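Local coordinates for MobA-like NTP transferase domain-containing protein (Thermus thermophilus, PDB 2DPW) that is of unproven function but probably acts as a nucleotidyltransferase of the MobA-like type, within the GT-A superfamily, at residues Pro3-Leu8 with Leu47-Val52; Arg103-Lys108 with Leu213-Pro218; Ala112-Pro117 with Arg204-Glu209; Thr131-Ala136 with Gly221-Arg226; Leu138-Phe143 with Arg192-Glu197. One frame throughout, in Å; residues are numbered along the deposited sequence.

Contact 1: residues Pro3-Leu8 with Leu47-Val52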
# COMPACT_ATOMS: atom_id res chain seq x y z
N PRO A 3 -14.39 -1.10 11.35
CA PRO A 3 -12.96 -0.93 11.57
C PRO A 3 -12.43 0.18 10.65
O PRO A 3 -13.03 0.49 9.61
CB PRO A 3 -12.38 -2.29 11.20
CG PRO A 3 -13.47 -3.22 11.50
CD PRO A 3 -14.66 -2.49 10.93
N SER A 4 -11.30 0.76 11.03
CA SER A 4 -10.74 1.85 10.27
C SER A 4 -9.85 1.46 9.11
O SER A 4 -9.27 0.38 9.07
CB SER A 4 -9.97 2.79 11.19
OG SER A 4 -10.87 3.45 12.05
N ALA A 5 -9.76 2.38 8.17
CA ALA A 5 -8.94 2.22 6.99
C ALA A 5 -8.34 3.60 6.79
O ALA A 5 -8.88 4.59 7.29
CB ALA A 5 -9.80 1.85 5.81
N ILE A 6 -7.22 3.68 6.09
CA ILE A 6 -6.62 4.99 5.84
C ILE A 6 -6.19 5.07 4.40
O ILE A 6 -5.56 4.16 3.87
CB ILE A 6 -5.39 5.26 6.73
CG1 ILE A 6 -5.79 5.20 8.21
CG2 ILE A 6 -4.80 6.63 6.37
CD1 ILE A 6 -4.68 5.47 9.19
N VAL A 7 -6.54 6.17 3.77
CA VAL A 7 -6.18 6.37 2.39
C VAL A 7 -5.23 7.53 2.26
O VAL A 7 -5.58 8.69 2.52
CB VAL A 7 -7.41 6.62 1.56
CG1 VAL A 7 -7.02 6.82 0.13
CG2 VAL A 7 -8.35 5.44 1.69
N LEU A 8 -4.01 7.20 1.86
CA LEU A 8 -2.96 8.18 1.66
C LEU A 8 -3.00 8.56 0.20
O LEU A 8 -2.21 8.09 -0.61
CB LEU A 8 -1.62 7.56 2.02
CG LEU A 8 -1.54 7.06 3.46
CD1 LEU A 8 -0.17 6.47 3.71
CD2 LEU A 8 -1.81 8.22 4.43
N LEU A 47 -15.45 -1.13 6.12
CA LEU A 47 -14.52 -0.29 6.86
C LEU A 47 -14.88 1.19 6.78
O LEU A 47 -15.61 1.61 5.89
CB LEU A 47 -13.11 -0.46 6.30
CG LEU A 47 -12.57 -1.88 6.16
CD1 LEU A 47 -11.26 -1.85 5.39
CD2 LEU A 47 -12.37 -2.47 7.53
N SER A 48 -14.34 1.96 7.72
CA SER A 48 -14.54 3.40 7.76
C SER A 48 -13.19 4.02 7.37
O SER A 48 -12.25 3.99 8.15
CB SER A 48 -14.94 3.82 9.18
OG SER A 48 -15.18 5.21 9.25
N PRO A 49 -13.09 4.57 6.15
CA PRO A 49 -11.86 5.19 5.63
C PRO A 49 -11.52 6.60 6.06
O PRO A 49 -12.33 7.52 5.93
CB PRO A 49 -12.04 5.13 4.12
CG PRO A 49 -13.14 4.14 3.90
CD PRO A 49 -14.05 4.39 5.06
N VAL A 50 -10.30 6.78 6.55
CA VAL A 50 -9.82 8.10 6.92
C VAL A 50 -9.07 8.49 5.65
O VAL A 50 -8.29 7.71 5.12
CB VAL A 50 -8.84 8.05 8.10
CG1 VAL A 50 -8.21 9.42 8.31
CG2 VAL A 50 -9.57 7.62 9.36
N TYR A 51 -9.32 9.70 5.17
CA TYR A 51 -8.71 10.20 3.95
C TYR A 51 -7.67 11.29 4.15
O TYR A 51 -7.98 12.38 4.63
CB TYR A 51 -9.81 10.75 3.03
CG TYR A 51 -9.29 11.35 1.76
CD1 TYR A 51 -8.85 10.54 0.71
CD2 TYR A 51 -9.18 12.73 1.61
CE1 TYR A 51 -8.32 11.09 -0.44
CE2 TYR A 51 -8.63 13.29 0.46
CZ TYR A 51 -8.21 12.46 -0.56
OH TYR A 51 -7.67 13.01 -1.70
N VAL A 52 -6.43 11.02 3.76
CA VAL A 52 -5.40 12.05 3.88
C VAL A 52 -5.09 12.60 2.49
O VAL A 52 -4.61 11.88 1.62
CB VAL A 52 -4.13 11.49 4.55
CG1 VAL A 52 -3.29 12.64 5.09
CG2 VAL A 52 -4.51 10.53 5.67
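Five backbone hydrogen bonds zip Pro3-Leu8 to Leu47-Val52 in parallel register, Ser4 beside Ser48 through Leu8 beside Val52. From Pro3-Leu8 only Pro3, Ala5 and Val7 take part, as expected of parallel pairing: Ala5 O takes Val50 N at 2.7 Å, and Val7 N gives to Val50 O, also 2.7 Å away and nearly along the C=O axis. The strand axes diverge by 25°.

Packing follows the two faces. Val52, with CG2 anti to its carbonyl carbon, runs alongside its neighbours, so that this one methyl meets both Ile6 CG2, at 4.0 Å, and Leu8 CD2, at 3.8 Å. On the other face Val7 CG1 reaches Tyr51 CD1 obliquely at 4.2 Å, while the phenol OH of Tyr51 bonds to Glu54 O. At the strand entrance Leu47 lies roughly at right angles to Pro3 and splits its branches, CD2 touching Pro3 CB at 3.7 Å and CD1 touching Ala5 CB at 4.0 Å.

Further out, helix 72-81 covers the face of Ile6, Leu8 and Val52, and helix 35-44 covers that of Val7 and Pro49. Ile6 and Leu8 bond backbone to strand 86-91. Two adjacent parallel strands joined through helix 35-44 form a beta-alpha-beta crossover of a Rossmann-like sheet; strand 4-8 then runs into a glycine-rich loop, consistent with the nucleotide-binding loop of GT-A relatives.

Contact 2: residues Arg103-Lys108 with Leu213-Pro218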
# COMPACT_ATOMS: atom_id res chain seq x y z
N ARG A 103 -11.58 -7.80 1.48
CA ARG A 103 -11.95 -8.79 2.47
C ARG A 103 -10.98 -9.94 2.53
O ARG A 103 -10.75 -10.50 3.60
CB ARG A 103 -13.38 -9.28 2.22
CG ARG A 103 -14.40 -8.21 2.55
CD ARG A 103 -15.84 -8.69 2.54
NE ARG A 103 -16.65 -7.75 3.32
CZ ARG A 103 -17.98 -7.75 3.35
NH1 ARG A 103 -18.67 -8.64 2.65
NH2 ARG A 103 -18.61 -6.85 4.10
N PHE A 104 -10.39 -10.30 1.40
CA PHE A 104 -9.43 -11.40 1.39
C PHE A 104 -8.33 -11.07 2.39
O PHE A 104 -8.02 -11.85 3.30
CB PHE A 104 -8.81 -11.57 0.01
CG PHE A 104 -7.68 -12.55 -0.03
CD1 PHE A 104 -7.90 -13.91 0.14
CD2 PHE A 104 -6.37 -12.11 -0.20
CE1 PHE A 104 -6.84 -14.81 0.14
CE2 PHE A 104 -5.31 -13.01 -0.21
CZ PHE A 104 -5.55 -14.36 -0.03
N VAL A 105 -7.74 -9.90 2.19
CA VAL A 105 -6.68 -9.40 3.04
C VAL A 105 -7.12 -9.54 4.48
O VAL A 105 -6.48 -10.22 5.28
CB VAL A 105 -6.39 -7.91 2.72
CG1 VAL A 105 -5.31 -7.37 3.66
CG2 VAL A 105 -5.96 -7.77 1.27
N LEU A 106 -8.23 -8.88 4.80
CA LEU A 106 -8.78 -8.89 6.14
C LEU A 106 -8.95 -10.28 6.70
O LEU A 106 -8.55 -10.56 7.83
CB LEU A 106 -10.13 -8.20 6.14
CG LEU A 106 -10.08 -6.83 5.46
CD1 LEU A 106 -11.49 -6.38 5.10
CD2 LEU A 106 -9.39 -5.85 6.38
N ASP A 107 -9.54 -11.16 5.90
CA ASP A 107 -9.83 -12.51 6.31
C ASP A 107 -8.67 -13.49 6.28
O ASP A 107 -8.66 -14.45 7.04
CB ASP A 107 -11.00 -13.05 5.49
CG ASP A 107 -12.25 -12.19 5.64
OD1 ASP A 107 -12.45 -11.64 6.75
OD2 ASP A 107 -13.04 -12.07 4.68
N LYS A 108 -7.69 -13.24 5.43
CA LYS A 108 -6.57 -14.17 5.35
C LYS A 108 -5.28 -13.65 5.96
O LYS A 108 -4.30 -14.38 6.07
CB LYS A 108 -6.35 -14.55 3.90
CG LYS A 108 -7.61 -15.09 3.28
CD LYS A 108 -8.10 -16.31 4.05
CE LYS A 108 -9.38 -16.88 3.45
NZ LYS A 108 -9.66 -18.24 4.02
N LEU A 213 1.26 -11.32 2.67
CA LEU A 213 0.06 -12.09 2.38
C LEU A 213 -0.03 -12.25 0.88
O LEU A 213 -0.24 -11.27 0.15
CB LEU A 213 -1.20 -11.38 2.88
CG LEU A 213 -2.53 -12.10 2.61
CD1 LEU A 213 -2.66 -13.26 3.55
CD2 LEU A 213 -3.73 -11.17 2.79
N VAL A 214 0.15 -13.47 0.39
CA VAL A 214 0.03 -13.71 -1.03
C VAL A 214 -1.44 -13.41 -1.32
O VAL A 214 -2.32 -14.13 -0.85
CB VAL A 214 0.32 -15.16 -1.40
CG1 VAL A 214 0.22 -15.32 -2.90
CG2 VAL A 214 1.69 -15.55 -0.89
N THR A 215 -1.69 -12.36 -2.09
CA THR A 215 -3.05 -11.95 -2.40
C THR A 215 -3.32 -12.08 -3.88
O THR A 215 -2.81 -11.30 -4.68
CB THR A 215 -3.25 -10.51 -1.95
OG1 THR A 215 -2.91 -10.40 -0.57
CG2 THR A 215 -4.69 -10.07 -2.15
N PRO A 216 -4.16 -13.06 -4.27
CA PRO A 216 -4.57 -13.42 -5.63
C PRO A 216 -5.20 -12.29 -6.42
O PRO A 216 -5.31 -12.37 -7.64
CB PRO A 216 -5.56 -14.55 -5.41
CG PRO A 216 -5.29 -15.02 -4.02
CD PRO A 216 -5.01 -13.76 -3.30
N TYR A 217 -5.63 -11.24 -5.74
CA TYR A 217 -6.26 -10.12 -6.41
C TYR A 217 -5.24 -9.04 -6.75
O TYR A 217 -4.80 -8.29 -5.89
CB TYR A 217 -7.34 -9.54 -5.52
CG TYR A 217 -8.30 -10.58 -5.01
CD1 TYR A 217 -7.92 -11.48 -4.01
CD2 TYR A 217 -9.60 -10.66 -5.51
CE1 TYR A 217 -8.81 -12.43 -3.52
CE2 TYR A 217 -10.50 -11.60 -5.03
CZ TYR A 217 -10.11 -12.48 -4.04
OH TYR A 217 -11.04 -13.37 -3.55
N PRO A 218 -4.85 -8.96 -8.02
CA PRO A 218 -3.87 -7.97 -8.50
C PRO A 218 -4.33 -6.51 -8.45
O PRO A 218 -3.52 -5.59 -8.63
CB PRO A 218 -3.57 -8.46 -9.92
CG PRO A 218 -4.85 -9.11 -10.32
CD PRO A 218 -5.21 -9.89 -9.10
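Phe104 leaves helix 99-108 with CG anti to its backbone N (chi1 172°), which sends the ring straight at the chain emerging from strand 210-214. Its CB is met first, by Tyr217 CE1 at 3.6 Å, and the same CE1 lies almost as near to CG of Phe104. The two rings are tilted by 43° with centroids 5.5 Å apart, an oblique pair. Further along, CD2 runs beside the methyl CG2 of Thr215, whose side chain runs antiparallel to that of Phe104. CE2 meets Leu213 CD2 at 3.9 Å, and Val214 O lies near the ring plane, off the edge between CE2 and CZ. One face of the ring carries Lys108 CB, 3.8 Å above the plane and offset toward the rim; Pro216 CD lies over the opposite face.

This places the ring where a helix of the alpha/beta sandwich packs on its central sheet, at the point where strand 210-214 gives way to loop. Strand 148-152 takes the side chain of Val105, and strand 114-120 bonds backbone to Leu213.

Leu213, pointing at the helix, divides its methyls: CD2 lies against Val105, reaching its CG1 at 4.2 Å, and CD1 against Lys108 CB at 3.9 Å. Thr215 is turned by its own hydrogen bond, OG1 to Leu213 O at 2.9 Å from well above the carbonyl plane. Tyr217 OH is held by Glu100 OE2.

Contact 3: residues Ala112-Pro117 with Arg204-Glu209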
# COMPACT_ATOMS: atom_id res chain seq x y z
N ALA A 112 -0.39 -10.51 12.89
CA ALA A 112 0.91 -9.82 12.96
C ALA A 112 0.75 -8.30 12.95
O ALA A 112 -0.14 -7.75 12.30
CB ALA A 112 1.82 -10.25 11.81
N ALA A 113 1.63 -7.62 13.69
CA ALA A 113 1.64 -6.17 13.80
C ALA A 113 1.56 -5.53 12.43
O ALA A 113 0.93 -4.49 12.22
CB ALA A 113 2.90 -5.71 14.49
N LEU A 114 2.23 -6.17 11.48
CA LEU A 114 2.27 -5.66 10.14
C LEU A 114 2.15 -6.77 9.11
O LEU A 114 2.88 -7.76 9.18
CB LEU A 114 3.59 -4.91 9.96
CG LEU A 114 3.89 -4.29 8.60
CD1 LEU A 114 4.78 -3.09 8.78
CD2 LEU A 114 4.51 -5.33 7.69
N VAL A 115 1.21 -6.61 8.18
CA VAL A 115 1.02 -7.59 7.12
C VAL A 115 0.99 -6.87 5.78
O VAL A 115 0.24 -5.92 5.58
CB VAL A 115 -0.28 -8.40 7.33
CG1 VAL A 115 -0.43 -9.45 6.22
CG2 VAL A 115 -0.23 -9.08 8.69
N TYR A 116 1.83 -7.32 4.85
CA TYR A 116 1.91 -6.70 3.54
C TYR A 116 1.53 -7.62 2.40
O TYR A 116 2.29 -8.52 2.04
CB TYR A 116 3.31 -6.19 3.30
CG TYR A 116 3.45 -5.51 1.97
CD1 TYR A 116 2.52 -4.58 1.56
CD2 TYR A 116 4.55 -5.76 1.16
CE1 TYR A 116 2.67 -3.90 0.37
CE2 TYR A 116 4.72 -5.08 -0.03
CZ TYR A 116 3.78 -4.15 -0.42
OH TYR A 116 3.93 -3.47 -1.59
N PRO A 117 0.36 -7.40 1.80
CA PRO A 117 -0.10 -8.23 0.68
C PRO A 117 0.76 -8.13 -0.58
O PRO A 117 1.08 -7.03 -1.04
CB PRO A 117 -1.54 -7.75 0.43
CG PRO A 117 -1.84 -6.70 1.41
CD PRO A 117 -0.67 -6.47 2.31
N ARG A 204 13.44 -8.81 12.18
CA ARG A 204 14.70 -8.55 12.84
C ARG A 204 14.88 -7.04 12.94
O ARG A 204 15.17 -6.49 14.01
CB ARG A 204 15.84 -9.13 12.00
CG ARG A 204 17.22 -8.81 12.52
CD ARG A 204 17.69 -9.87 13.50
NE ARG A 204 16.80 -10.01 14.65
CZ ARG A 204 16.60 -11.16 15.29
NH1 ARG A 204 17.21 -12.27 14.87
NH2 ARG A 204 15.79 -11.21 16.34
N ILE A 205 14.70 -6.39 11.80
CA ILE A 205 14.85 -4.96 11.66
C ILE A 205 13.86 -4.11 12.46
O ILE A 205 14.26 -3.25 13.25
CB ILE A 205 14.72 -4.57 10.17
CG1 ILE A 205 15.77 -5.35 9.37
CG2 ILE A 205 14.85 -3.06 9.99
CD1 ILE A 205 15.67 -5.13 7.90
N LEU A 206 12.58 -4.36 12.25
CA LEU A 206 11.53 -3.59 12.90
C LEU A 206 11.24 -3.92 14.34
O LEU A 206 10.67 -3.10 15.06
CB LEU A 206 10.23 -3.73 12.12
CG LEU A 206 10.40 -3.41 10.64
CD1 LEU A 206 9.06 -3.53 9.93
CD2 LEU A 206 10.96 -2.01 10.51
N GLY A 207 11.61 -5.12 14.77
CA GLY A 207 11.33 -5.49 16.15
C GLY A 207 9.91 -6.00 16.32
O GLY A 207 9.57 -6.58 17.34
N VAL A 208 9.06 -5.77 15.32
CA VAL A 208 7.68 -6.24 15.36
C VAL A 208 7.50 -7.38 14.36
O VAL A 208 8.33 -7.56 13.47
CB VAL A 208 6.71 -5.10 15.02
CG1 VAL A 208 6.80 -4.02 16.08
CG2 VAL A 208 7.04 -4.52 13.66
N GLU A 209 6.43 -8.17 14.52
CA GLU A 209 6.18 -9.27 13.60
C GLU A 209 5.70 -8.69 12.27
O GLU A 209 4.77 -7.88 12.24
CB GLU A 209 5.13 -10.25 14.14
CG GLU A 209 5.07 -11.52 13.30
CD GLU A 209 4.21 -12.59 13.92
OE1 GLU A 209 3.92 -12.48 15.13
OE2 GLU A 209 3.85 -13.55 13.19
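A positive phi of 82° at Gly207 swings the chain out of helix 195-206, and the helix-like backbone angles of Ala113, between extended neighbours, kink the approach to strand 114-120, so that the two segments meet at Ala112-Leu114 and Val208-Glu209. A CB at the Gly207 angles would collide with the carbonyl O of Leu206, which explains the glycine. Glu209 holds CG anti to its backbone N (chi1 -169°) and then runs extended, which lays its aliphatic part along the methyl of Ala112: CG comes to 3.8 Å from Ala112 CB. Next to it, Ala113 CB faces Val208 CB at 3.9 Å. Leu114 also puts CG anti to N, yet its CD1 just reaches Leu206 CD1, at 4.5 Å.

The polar link is backbone to backbone: Leu114 N donates to Glu209 O over 3.2 Å, nearly along the C=O axis but bent at the hydrogen to 143°. Beyond it, Leu114 bonds backbone to Arg211, so this bond stands at the start of the parallel pairing of strands 114-120 and 210-214. With one main-chain bond and otherwise aliphatic touches, the contact depends on backbone path and small aliphatic surfaces; it makes no use of the Glu209 charge.

Contact 4: residues Thr131-Ala136 with Gly221-Arg226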
# COMPACT_ATOMS: atom_id res chain seq x y z
N THR A 131 0.32 -4.23 -18.04
CA THR A 131 0.94 -3.72 -16.83
C THR A 131 2.35 -4.24 -16.54
O THR A 131 2.57 -5.44 -16.35
CB THR A 131 0.03 -3.97 -15.63
OG1 THR A 131 -1.23 -3.33 -15.86
CG2 THR A 131 0.64 -3.37 -14.37
N LYS A 132 3.28 -3.29 -16.49
CA LYS A 132 4.69 -3.56 -16.24
C LYS A 132 5.05 -3.29 -14.77
O LYS A 132 4.99 -2.14 -14.32
CB LYS A 132 5.51 -2.66 -17.14
CG LYS A 132 4.89 -2.48 -18.51
CD LYS A 132 5.80 -1.67 -19.40
CE LYS A 132 5.19 -1.47 -20.78
NZ LYS A 132 6.11 -0.66 -21.66
N ARG A 133 5.44 -4.34 -14.05
CA ARG A 133 5.77 -4.22 -12.63
C ARG A 133 7.18 -4.63 -12.21
O ARG A 133 7.86 -5.36 -12.93
CB ARG A 133 4.78 -5.04 -11.80
CG ARG A 133 3.31 -4.69 -11.99
CD ARG A 133 2.95 -3.38 -11.30
NE ARG A 133 3.17 -3.43 -9.86
CZ ARG A 133 2.73 -2.50 -9.01
NH1 ARG A 133 2.04 -1.46 -9.48
NH2 ARG A 133 2.97 -2.61 -7.71
N THR A 134 7.60 -4.15 -11.04
CA THR A 134 8.91 -4.47 -10.46
C THR A 134 8.70 -5.75 -9.64
O THR A 134 8.09 -5.70 -8.57
CB THR A 134 9.40 -3.36 -9.48
OG1 THR A 134 9.43 -2.10 -10.15
CG2 THR A 134 10.79 -3.68 -8.96
N TYR A 135 9.18 -6.89 -10.12
CA TYR A 135 9.00 -8.13 -9.39
C TYR A 135 10.23 -8.56 -8.61
O TYR A 135 11.28 -7.93 -8.69
CB TYR A 135 8.60 -9.28 -10.32
CG TYR A 135 7.30 -9.10 -11.05
CD1 TYR A 135 7.22 -8.28 -12.17
CD2 TYR A 135 6.15 -9.76 -10.64
CE1 TYR A 135 6.03 -8.12 -12.87
CE2 TYR A 135 4.95 -9.61 -11.34
CZ TYR A 135 4.90 -8.79 -12.46
OH TYR A 135 3.73 -8.67 -13.17
N ALA A 136 10.09 -9.65 -7.87
CA ALA A 136 11.16 -10.22 -7.09
C ALA A 136 10.96 -11.74 -7.07
O ALA A 136 9.88 -12.23 -6.72
CB ALA A 136 11.13 -9.67 -5.70
N GLY A 221 -2.52 -4.05 -6.27
CA GLY A 221 -1.27 -3.38 -6.58
C GLY A 221 -1.16 -2.65 -7.91
O GLY A 221 -0.27 -1.82 -8.08
N VAL A 222 -2.03 -2.96 -8.86
CA VAL A 222 -1.99 -2.30 -10.16
C VAL A 222 -2.55 -0.89 -10.05
O VAL A 222 -3.77 -0.67 -10.06
CB VAL A 222 -2.80 -3.05 -11.22
CG1 VAL A 222 -2.64 -2.36 -12.56
CG2 VAL A 222 -2.34 -4.49 -11.31
N ASP A 223 -1.64 0.07 -9.93
CA ASP A 223 -2.03 1.47 -9.82
C ASP A 223 -2.05 2.14 -11.19
O ASP A 223 -1.78 1.50 -12.20
CB ASP A 223 -1.05 2.20 -8.90
CG ASP A 223 0.36 2.16 -9.43
OD1 ASP A 223 0.92 1.04 -9.55
OD2 ASP A 223 0.92 3.23 -9.73
N VAL A 224 -2.39 3.42 -11.20
CA VAL A 224 -2.43 4.21 -12.42
C VAL A 224 -1.33 5.26 -12.34
O VAL A 224 -1.26 6.02 -11.37
CB VAL A 224 -3.80 4.91 -12.57
CG1 VAL A 224 -3.80 5.78 -13.80
CG2 VAL A 224 -4.91 3.88 -12.64
N ASP A 225 -0.47 5.30 -13.35
CA ASP A 225 0.64 6.25 -13.36
C ASP A 225 0.63 7.24 -14.51
O ASP A 225 1.29 8.28 -14.43
CB ASP A 225 1.96 5.50 -13.36
CG ASP A 225 2.22 4.79 -12.04
OD1 ASP A 225 2.35 5.48 -11.01
OD2 ASP A 225 2.31 3.54 -12.04
N ARG A 226 -0.11 6.94 -15.57
CA ARG A 226 -0.15 7.83 -16.71
C ARG A 226 -1.39 7.63 -17.58
O ARG A 226 -2.17 6.71 -17.34
CB ARG A 226 1.12 7.62 -17.54
CG ARG A 226 2.43 8.12 -16.86
CD ARG A 226 3.66 7.60 -17.65
NE ARG A 226 3.50 7.83 -19.11
CZ ARG A 226 4.09 7.06 -20.05
NH1 ARG A 226 3.89 7.33 -21.35
NH2 ARG A 226 4.87 6.03 -19.69
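Neither backbone is regular here: two loops pass with their nearest CA atoms, those of Thr131 and Val222, 7.4 Å apart, and no main-chain hydrogen bond spans them. The loop Gly221-Arg226 carries Asp223 and Asp225, and Asp223 OD2 lies close to Asp93 OD2; such an acidic cluster is consistent with the region where GT-A nucleotidyltransferases bind their divalent metal, although no metal role is established for this protein.

Arg133 reaches the cluster by curling: CG lies beside its backbone N, and bends at chi2 and chi3 fold the chain back before the guanidinium. Its NH1 forms a salt bridge with Asp223 OD1 at 2.7 Å, the oxygen lying at the guanidinium edge, though the hydrogen bond is weak at 121°. The carboxylate stands 77° from the guanidinium plane. Asp223 presents OD1 with CG in the crowded position between N and carbonyl carbon (chi1 60°). Over one guanidinium face lies Gly221 O, too poorly angled to bond. The guanidinium would probably offset part of the negative charge gathered around Asp223. An alanine at Arg133 would remove the guanidinium and would probably leave the acidic cluster less compensated.

Thr131 packs obliquely on Val222, its CG2 at 3.9 Å from Val222 CG1. Asp225 has its own cation, Lys24, through OD1; its OD2 stays 5.6 Å from Arg133 NH1.

Contact 5: residues Leu138-Phe143 with Arg192-Glu197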
# COMPACT_ATOMS: atom_id res chain seq x y z
N LEU A 138 11.31 -15.27 -5.58
CA LEU A 138 11.51 -15.96 -4.31
C LEU A 138 11.35 -17.44 -4.54
O LEU A 138 10.68 -17.86 -5.48
CB LEU A 138 10.46 -15.52 -3.28
CG LEU A 138 10.44 -14.05 -2.89
CD1 LEU A 138 9.39 -13.84 -1.81
CD2 LEU A 138 11.81 -13.63 -2.38
N ARG A 139 11.97 -18.25 -3.69
CA ARG A 139 11.85 -19.68 -3.86
C ARG A 139 10.39 -20.07 -4.00
O ARG A 139 10.05 -21.01 -4.71
CB ARG A 139 12.45 -20.42 -2.66
CG ARG A 139 13.96 -20.46 -2.68
CD ARG A 139 14.46 -21.37 -1.60
NE ARG A 139 15.44 -20.70 -0.75
CZ ARG A 139 15.96 -21.24 0.34
NH1 ARG A 139 15.60 -22.45 0.74
NH2 ARG A 139 16.85 -20.55 1.05
N GLU A 140 9.51 -19.32 -3.34
CA GLU A 140 8.10 -19.62 -3.40
C GLU A 140 7.40 -19.02 -4.62
O GLU A 140 6.22 -19.29 -4.87
CB GLU A 140 7.43 -19.15 -2.10
CG GLU A 140 7.95 -19.87 -0.84
CD GLU A 140 9.12 -19.14 -0.14
OE1 GLU A 140 9.97 -18.53 -0.83
OE2 GLU A 140 9.18 -19.20 1.12
N GLY A 141 8.12 -18.21 -5.40
CA GLY A 141 7.52 -17.63 -6.59
C GLY A 141 8.06 -16.29 -7.05
O GLY A 141 9.20 -15.93 -6.77
N THR A 142 7.24 -15.57 -7.80
CA THR A 142 7.60 -14.25 -8.30
C THR A 142 6.44 -13.32 -7.97
O THR A 142 5.30 -13.54 -8.38
CB THR A 142 7.83 -14.28 -9.80
OG1 THR A 142 8.92 -15.16 -10.09
CG2 THR A 142 8.15 -12.89 -10.30
N PHE A 143 6.75 -12.27 -7.21
CA PHE A 143 5.73 -11.34 -6.78
C PHE A 143 6.08 -9.89 -6.93
O PHE A 143 7.20 -9.51 -7.28
CB PHE A 143 5.43 -11.59 -5.31
CG PHE A 143 5.29 -13.03 -4.96
CD1 PHE A 143 6.40 -13.82 -4.66
CD2 PHE A 143 4.03 -13.62 -4.92
CE1 PHE A 143 6.27 -15.15 -4.34
CE2 PHE A 143 3.88 -14.96 -4.60
CZ PHE A 143 5.00 -15.73 -4.31
N ARG A 192 17.45 -16.70 -5.08
CA ARG A 192 18.06 -17.62 -4.14
C ARG A 192 17.49 -17.45 -2.72
O ARG A 192 17.83 -18.20 -1.80
CB ARG A 192 19.56 -17.36 -4.17
CG ARG A 192 20.37 -18.15 -3.20
CD ARG A 192 20.46 -19.61 -3.59
NE ARG A 192 21.20 -20.42 -2.62
CZ ARG A 192 21.92 -19.97 -1.59
NH1 ARG A 192 22.54 -20.86 -0.80
NH2 ARG A 192 22.05 -18.67 -1.33
N LEU A 193 16.60 -16.48 -2.57
CA LEU A 193 16.00 -16.17 -1.28
C LEU A 193 14.56 -16.66 -1.14
O LEU A 193 13.84 -16.89 -2.12
CB LEU A 193 16.06 -14.65 -1.07
CG LEU A 193 15.54 -14.06 0.24
CD1 LEU A 193 16.44 -14.47 1.40
CD2 LEU A 193 15.48 -12.55 0.14
N SER A 194 14.13 -16.82 0.11
CA SER A 194 12.77 -17.28 0.37
C SER A 194 11.90 -16.31 1.17
O SER A 194 12.39 -15.43 1.88
CB SER A 194 12.78 -18.62 1.10
OG SER A 194 12.84 -18.42 2.50
N LEU A 195 10.60 -16.52 1.08
CA LEU A 195 9.62 -15.67 1.74
C LEU A 195 9.77 -15.56 3.26
O LEU A 195 9.69 -14.45 3.81
CB LEU A 195 8.22 -16.17 1.37
CG LEU A 195 7.02 -15.25 1.59
CD1 LEU A 195 7.30 -13.85 1.07
CD2 LEU A 195 5.83 -15.86 0.89
N ALA A 196 9.99 -16.67 3.95
CA ALA A 196 10.14 -16.61 5.40
C ALA A 196 11.44 -15.91 5.77
O ALA A 196 11.55 -15.30 6.84
CB ALA A 196 10.11 -17.99 6.00
N GLU A 197 12.42 -15.99 4.88
CA GLU A 197 13.70 -15.34 5.12
C GLU A 197 13.46 -13.85 5.08
O GLU A 197 13.94 -13.10 5.92
CB GLU A 197 14.71 -15.73 4.05
CG GLU A 197 15.18 -17.17 4.13
CD GLU A 197 16.24 -17.48 3.09
OE1 GLU A 197 15.92 -17.54 1.88
OE2 GLU A 197 17.41 -17.65 3.49
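A type I beta turn, Leu138-Gly141, docks on the N-terminus of helix 195-206, where Ser194 and Glu197 form a capping box. One main-chain hydrogen bond crosses: Arg139 N donates to Leu193 O at 2.8 Å, in the carbonyl plane, and Leu138 CA makes a CA-H...O contact with the same oxygen.

Side chains supply the other polar bonds. Glu140 OE1 accepts from Leu195 N at 2.8 Å, met from above the carboxylate plane; the helix start would probably stabilise this charge. Glu197 OE1 receives Ser194 N on its anti lone pair, while Glu197 N returns a weak bond to Ser194 OG. The same OE1 forms a salt bridge to Arg139 NH2 at 3.3 Å, with guanidinium and carboxylate planes 79° apart. An alanine at Glu197 would remove that carboxylate and would probably loosen both the helix cap and the hold on Arg139.

As for packing, Ser194 CB lies 3.8 Å above one guanidinium face of Arg139, toward its rim. The side chains of Leu138 and Leu195 cross obliquely, CD1 to CD1 at 3.6 Å.

Contact 1 closes first along the chain; the other four interlock after it. Contact 2 spans both contact 3 and contact 5, contact 5 also falls within the spans of contacts 3 and 4, and contact 4 crosses contacts 2 and 3. Contacts 1, 2, 3 and 5 all reach the same mixed sheet, and contacts 3 and 5 share helix 195-206, with centres 17 Å apart. Contacts 2 and 3 touch through neighbouring strands 210-214 and 114-120. Contacts 1 and 5 lie farthest apart, about 31 Å between centres, on opposite sides of the chain's centre. The late chain, Arg192 to Arg226, is thus tied back onto residues 103-143 in the middle of the sequence.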